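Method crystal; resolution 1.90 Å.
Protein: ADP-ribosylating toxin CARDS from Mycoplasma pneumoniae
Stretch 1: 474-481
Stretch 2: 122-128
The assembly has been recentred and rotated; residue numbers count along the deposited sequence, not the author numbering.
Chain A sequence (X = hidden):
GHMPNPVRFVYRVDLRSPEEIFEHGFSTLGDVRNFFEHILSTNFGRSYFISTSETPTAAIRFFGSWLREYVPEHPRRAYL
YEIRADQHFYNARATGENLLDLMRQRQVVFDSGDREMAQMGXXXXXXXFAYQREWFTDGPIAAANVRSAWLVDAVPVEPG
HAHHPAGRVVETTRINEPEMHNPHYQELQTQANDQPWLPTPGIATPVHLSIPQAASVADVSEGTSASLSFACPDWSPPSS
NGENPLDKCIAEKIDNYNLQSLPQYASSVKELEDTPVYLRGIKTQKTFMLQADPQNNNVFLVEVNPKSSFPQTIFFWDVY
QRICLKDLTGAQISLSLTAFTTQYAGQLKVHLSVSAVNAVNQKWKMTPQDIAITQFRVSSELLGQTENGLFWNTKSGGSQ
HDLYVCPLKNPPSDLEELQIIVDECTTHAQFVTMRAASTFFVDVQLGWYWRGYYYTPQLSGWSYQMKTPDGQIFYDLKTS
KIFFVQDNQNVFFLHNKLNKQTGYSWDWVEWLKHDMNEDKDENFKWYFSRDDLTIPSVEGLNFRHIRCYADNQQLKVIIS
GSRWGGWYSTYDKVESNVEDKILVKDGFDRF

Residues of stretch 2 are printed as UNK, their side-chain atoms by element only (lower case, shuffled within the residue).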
ATOM      1  N   PHE A 474       0.331   3.053  14.783  1.00 11.59           N
ATOM      2  CA  PHE A 474       0.761   2.362  13.578  1.00 13.18           C
ATOM      3  C   PHE A 474       1.218   0.952  13.853  1.00 12.29           C
ATOM      4  O   PHE A 474       1.596   0.606  14.970  1.00 12.45           O
ATOM      5  CB  PHE A 474       1.947   3.103  12.955  1.00 11.63           C
ATOM      6  CG  PHE A 474       1.630   4.503  12.527  1.00 13.93           C
ATOM      7  CD1 PHE A 474       1.752   5.553  13.425  1.00 13.72           C
ATOM      8  CD2 PHE A 474       1.227   4.775  11.225  1.00 12.76           C
ATOM      9  CE1 PHE A 474       1.483   6.849  13.044  1.00 12.81           C
ATOM     10  CE2 PHE A 474       0.953   6.081  10.838  1.00 13.25           C
ATOM     11  CZ  PHE A 474       1.093   7.121  11.759  1.00 12.39           C
ATOM     12  N   TYR A 475       1.193   0.138  12.803  1.00 11.97           N
ATOM     13  CA  TYR A 475       1.741  -1.202  12.861  1.00 11.17           C
ATOM     14  C   TYR A 475       2.833  -1.296  11.809  1.00 12.28           C
ATOM     15  O   TYR A 475       2.590  -0.989  10.642  1.00 13.08           O
ATOM     16  CB  TYR A 475       0.619  -2.186  12.566  1.00 13.24           C
ATOM     17  CG  TYR A 475       0.961  -3.660  12.668  1.00 16.60           C
ATOM     18  CD1 TYR A 475       1.104  -4.285  13.900  1.00 14.71           C
ATOM     19  CD2 TYR A 475       1.056  -4.442  11.533  1.00 21.61           C
ATOM     20  CE1 TYR A 475       1.371  -5.656  13.991  1.00 15.38           C
ATOM     21  CE2 TYR A 475       1.313  -5.806  11.612  1.00 23.63           C
ATOM     22  CZ  TYR A 475       1.469  -6.411  12.846  1.00 18.89           C
ATOM     23  OH  TYR A 475       1.712  -7.774  12.898  1.00 15.76           O
ATOM     24  N   ASP A 476       4.040  -1.673  12.222  1.00 10.06           N
ATOM     25  CA  ASP A 476       5.155  -1.800  11.283  1.00 10.33           C
ATOM     26  C   ASP A 476       5.148  -3.186  10.671  1.00 14.38           C
ATOM     27  O   ASP A 476       5.448  -4.162  11.348  1.00 13.49           O
ATOM     28  CB  ASP A 476       6.498  -1.574  11.969  1.00 13.84           C
ATOM     29  CG  ASP A 476       7.662  -1.874  11.046  1.00 17.39           C
ATOM     30  OD1 ASP A 476       7.504  -1.712   9.809  1.00 14.94           O
ATOM     31  OD2 ASP A 476       8.712  -2.311  11.546  1.00 19.09           O
ATOM     32  N   LEU A 477       4.809  -3.277   9.388  1.00 12.98           N
ATOM     33  CA  LEU A 477       4.718  -4.585   8.733  1.00 13.70           C
ATOM     34  C   LEU A 477       6.056  -5.315   8.643  1.00 14.24           C
ATOM     35  O   LEU A 477       6.081  -6.530   8.472  1.00 16.55           O
ATOM     36  CB  LEU A 477       4.122  -4.429   7.332  1.00 12.35           C
ATOM     37  CG  LEU A 477       2.644  -4.038   7.304  1.00 15.33           C
ATOM     38  CD1 LEU A 477       2.257  -3.583   5.886  1.00 12.95           C
ATOM     39  CD2 LEU A 477       1.735  -5.194   7.796  1.00 12.95           C
ATOM     40  N   LYS A 478       7.173  -4.587   8.705  1.00 12.25           N
ATOM     41  CA  LYS A 478       8.470  -5.266   8.635  1.00 15.46           C
ATOM     42  C   LYS A 478       8.736  -6.125   9.868  1.00 16.23           C
ATOM     43  O   LYS A 478       9.305  -7.202   9.764  1.00 19.56           O
ATOM     44  CB  LYS A 478       9.631  -4.273   8.474  1.00 18.89           C
ATOM     45  CG  LYS A 478       9.755  -3.640   7.103  1.00 21.52           C
ATOM     46  CD  LYS A 478      10.934  -2.639   7.061  1.00 26.51           C
ATOM     47  CE  LYS A 478      12.251  -3.331   6.780  1.00 27.35           C
ATOM     48  NZ  LYS A 478      13.371  -2.346   6.608  1.00 30.66           N
ATOM     49  N   THR A 479       8.336  -5.630  11.030  1.00 12.81           N
ATOM     50  CA  THR A 479       8.745  -6.222  12.302  1.00 15.84           C
ATOM     51  C   THR A 479       7.585  -6.644  13.204  1.00 16.48           C
ATOM     52  O   THR A 479       7.824  -7.235  14.245  1.00 13.87           O
ATOM     53  CB  THR A 479       9.611  -5.248  13.122  1.00 17.01           C
ATOM     54  OG1 THR A 479       8.840  -4.084  13.446  1.00 13.45           O
ATOM     55  CG2 THR A 479      10.881  -4.831  12.346  1.00 18.31           C
ATOM     56  N   SER A 480       6.354  -6.330  12.804  1.00 12.30           N
ATOM     57  CA  SER A 480       5.145  -6.604  13.598  1.00 15.64           C
ATOM     58  C   SER A 480       5.058  -5.828  14.915  1.00 15.38           C
ATOM     59  O   SER A 480       4.360  -6.254  15.835  1.00 13.35           O
ATOM     60  CB  SER A 480       4.989  -8.114  13.882  1.00 15.13           C
ATOM     61  OG  SER A 480       4.900  -8.873  12.683  1.00 15.46           O
ATOM     62  N   LYS A 481       5.754  -4.699  15.017  1.00 13.66           N
ATOM     63  CA  LYS A 481       5.643  -3.867  16.215  1.00 15.04           C
ATOM     64  C   LYS A 481       4.488  -2.864  16.081  1.00 12.82           C
ATOM     65  O   LYS A 481       4.057  -2.522  14.965  1.00 13.55           O
ATOM     66  CB  LYS A 481       6.975  -3.157  16.521  1.00 14.02           C
ATOM     67  CG  LYS A 481       8.148  -4.109  16.772  1.00 15.18           C
ATOM     68  CD  LYS A 481       9.319  -3.399  17.447  1.00 14.99           C
ATOM     69  CE  LYS A 481       9.953  -2.386  16.507  1.00 15.69           C
ATOM     70  NZ  LYS A 481      10.590  -3.102  15.369  1.00 17.60           N
ATOM     71  N   UNK A 122       5.057 -14.398   4.229  1.00 11.04           N
ATOM     72  CA  UNK A 122       4.170 -13.332   4.675  1.00 16.66           C
ATOM     73  C   UNK A 122       4.920 -11.994   4.703  1.00 13.48           C
ATOM     74  O   UNK A 122       4.365 -10.958   4.344  1.00 15.18           O
ATOM     75  c   UNK A 122       3.537 -13.635   6.071  1.00 16.21           C
ATOM     76  c   UNK A 122       2.612 -14.866   6.012  1.00 17.78           C
ATOM     77  c   UNK A 122       1.535 -14.754   5.005  1.00 21.54           C
ATOM     78  c   UNK A 122       2.725 -12.444   6.582  1.00 17.59           C
ATOM     79  N   UNK A 123       6.180 -12.010   5.128  1.00 15.16           N
ATOM     80  CA  UNK A 123       6.973 -10.780   5.141  1.00 17.64           C
ATOM     81  C   UNK A 123       7.105 -10.185   3.731  1.00 14.92           C
ATOM     82  O   UNK A 123       6.961  -8.971   3.535  1.00 13.54           O
ATOM     83  n   UNK A 123      12.151  -7.458   8.673  1.00 44.01           N
ATOM     84  c   UNK A 123      10.539 -10.040   6.593  1.00 28.14           C
ATOM     85  c   UNK A 123       8.358 -11.025   5.734  1.00 16.61           C
ATOM     86  n   UNK A 123      11.234  -8.840   7.067  1.00 44.62           N
ATOM     87  n   UNK A 123      11.143  -9.424   9.317  1.00 37.85           N
ATOM     88  c   UNK A 123       9.240  -9.746   5.814  1.00 22.97           C
ATOM     89  c   UNK A 123      11.506  -8.577   8.350  1.00 48.88           C
ATOM     90  N   UNK A 124       7.379 -11.047   2.757  1.00 13.45           N
ATOM     91  CA  UNK A 124       7.433 -10.616   1.361  1.00 14.84           C
ATOM     92  C   UNK A 124       6.090 -10.040   0.889  1.00 12.95           C
ATOM     93  O   UNK A 124       6.059  -8.997   0.237  1.00 11.55           O
ATOM     94  c   UNK A 124       7.873 -11.754   0.470  1.00 13.98           C
ATOM     95  N   UNK A 125       4.993 -10.722   1.209  1.00 11.22           N
ATOM     96  CA  UNK A 125       3.656 -10.238   0.835  1.00 10.57           C
ATOM     97  C   UNK A 125       3.384  -8.858   1.461  1.00 13.90           C
ATOM     98  O   UNK A 125       2.789  -7.979   0.831  1.00 13.45           O
ATOM     99  c   UNK A 125       0.838 -10.559  -0.333  1.00 14.09           C
ATOM    100  c   UNK A 125       0.243 -11.956   1.674  1.00 14.29           C
ATOM    101  c   UNK A 125       2.592 -11.218   1.319  1.00 10.78           C
ATOM    102  c   UNK A 125       1.120 -10.828   1.146  1.00 11.51           C
ATOM    103  N   UNK A 126       3.815  -8.691   2.710  1.00 11.49           N
ATOM    104  CA  UNK A 126       3.554  -7.469   3.487  1.00 13.24           C
ATOM    105  C   UNK A 126       4.341  -6.266   2.991  1.00 11.36           C
ATOM    106  O   UNK A 126       3.923  -5.116   3.145  1.00 13.59           O
ATOM    107  n   UNK A 126       3.824  -8.451   9.951  1.00 12.88           N
ATOM    108  n   UNK A 126       2.472  -8.897   8.150  1.00 13.82           N
ATOM    109  c   UNK A 126       2.952  -8.488   5.764  1.00 13.01           C
ATOM    110  n   UNK A 126       1.614  -9.060  10.275  1.00 11.54           N
ATOM    111  c   UNK A 126       2.635  -8.809   9.461  1.00 14.39           C
ATOM    112  c   UNK A 126       3.958  -7.695   4.939  1.00 12.95           C
ATOM    113  c   UNK A 126       3.528  -8.632   7.181  1.00 10.15           C
ATOM    114  N   UNK A 127       5.515  -6.539   2.449  1.00 13.20           N
ATOM    115  CA  UNK A 127       6.442  -5.478   2.109  1.00 15.21           C
ATOM    116  C   UNK A 127       6.595  -5.432   0.587  1.00 16.75           C
ATOM    117  O   UNK A 127       5.841  -4.708  -0.090  1.00 20.05           O
ATOM    118  c   UNK A 127       7.507  -5.543   4.399  1.00 16.34           C
ATOM    119  c   UNK A 127       7.780  -5.596   2.895  1.00 18.66           C
ATOM    120  o   UNK A 127       8.443  -6.827   2.584  1.00 19.70           O
ATOM    121  N   UNK A 128       7.470  -6.271   0.053  1.00 14.29           N
ATOM    122  CA  UNK A 128       7.801  -6.296  -1.383  1.00 17.12           C
ATOM    123  C   UNK A 128       6.629  -6.308  -2.373  1.00 16.26           C
ATOM    124  O   UNK A 128       6.656  -5.562  -3.366  1.00 10.62           O
ATOM    125  o   UNK A 128       9.913  -7.377  -0.927  1.00 19.84           O
ATOM    126  c   UNK A 128       8.733  -7.479  -1.696  1.00 15.92           C
TER

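Position 122 has four side-chain carbons. The chain forks at the first of them, and one arm is two carbons long. None of these atoms reaches stretch 1. Beta branching with four carbons identifies Ile-122.

Position 123 has seven side-chain atoms. Three carbons lead to a nitrogen, and then to a carbon carrying two more nitrogens. That terminal group lies beside Lys-478. A three-carbon arm ending in a guanidinium is arginine, so this is Arg-123. Its chi1, chi2 and chi3 are all t, and the extended chain brings its end nearer to stretch 1 than its sideways CA-to-CB bond would suggest. Arg-123 NH1 is 2.9 Å from Lys-478 O, but the oxygen sits over the face of the guanidinium. The N-H bonds lie in that plane, so the angle is poor and no hydrogen bond forms.

Position 124 has one side-chain carbon and no contact with stretch 1. It is Ala-124.

Position 125 has four side-chain carbons, forked at the second. They too stay out of reach of stretch 1. The later fork separates it from Ile-122 and gives Leu-125.

Position 126 again has three carbons, a nitrogen, and a carbon bearing two nitrogens. Here the planar end reaches Tyr-475, Leu-477 and Ser-480. It is Arg-126, and its CA-to-CB bond points toward stretch 1. Its NH2 donates to Tyr-475 OH at 2.9 Å. Its NH1 donates to Ser-480 OG at 3.0 Å and, weakly, to Leu-477 O at 3.3 Å. Leu-477 CD2 packs over one guanidinium face, 3.8 Å from Arg-126 NE.

Position 127 has one carbon carrying an oxygen and a carbon. The methyl carbon lies near the Lys-478 side chain. This is Thr-127, with CG2 4.0 Å from Lys-478 CG. Its OG1 donates to Arg-123 O at 2.8 Å, tying the first residue to leave helical geometry back to the helix.

Position 128 has one carbon and then one oxygen, with no contact to stretch 1. It is Ser-128.

The contact centres on Arg-126, which has the largest covered area of any residue in the two stretches. Tyr-475 OH and Ser-480 OG meet the edge of its guanidinium, where N-H groups point outward, while Leu-477 covers a face. The turn after the strand helps to place these partners: Ser-480 N and Thr-479 N both donate to Asp-476 O, at 2.8 and 3.3 Å. Arg-123 and Thr-127 add packing against Lys-478.

Stretch 2 (122-128) IRALRTS
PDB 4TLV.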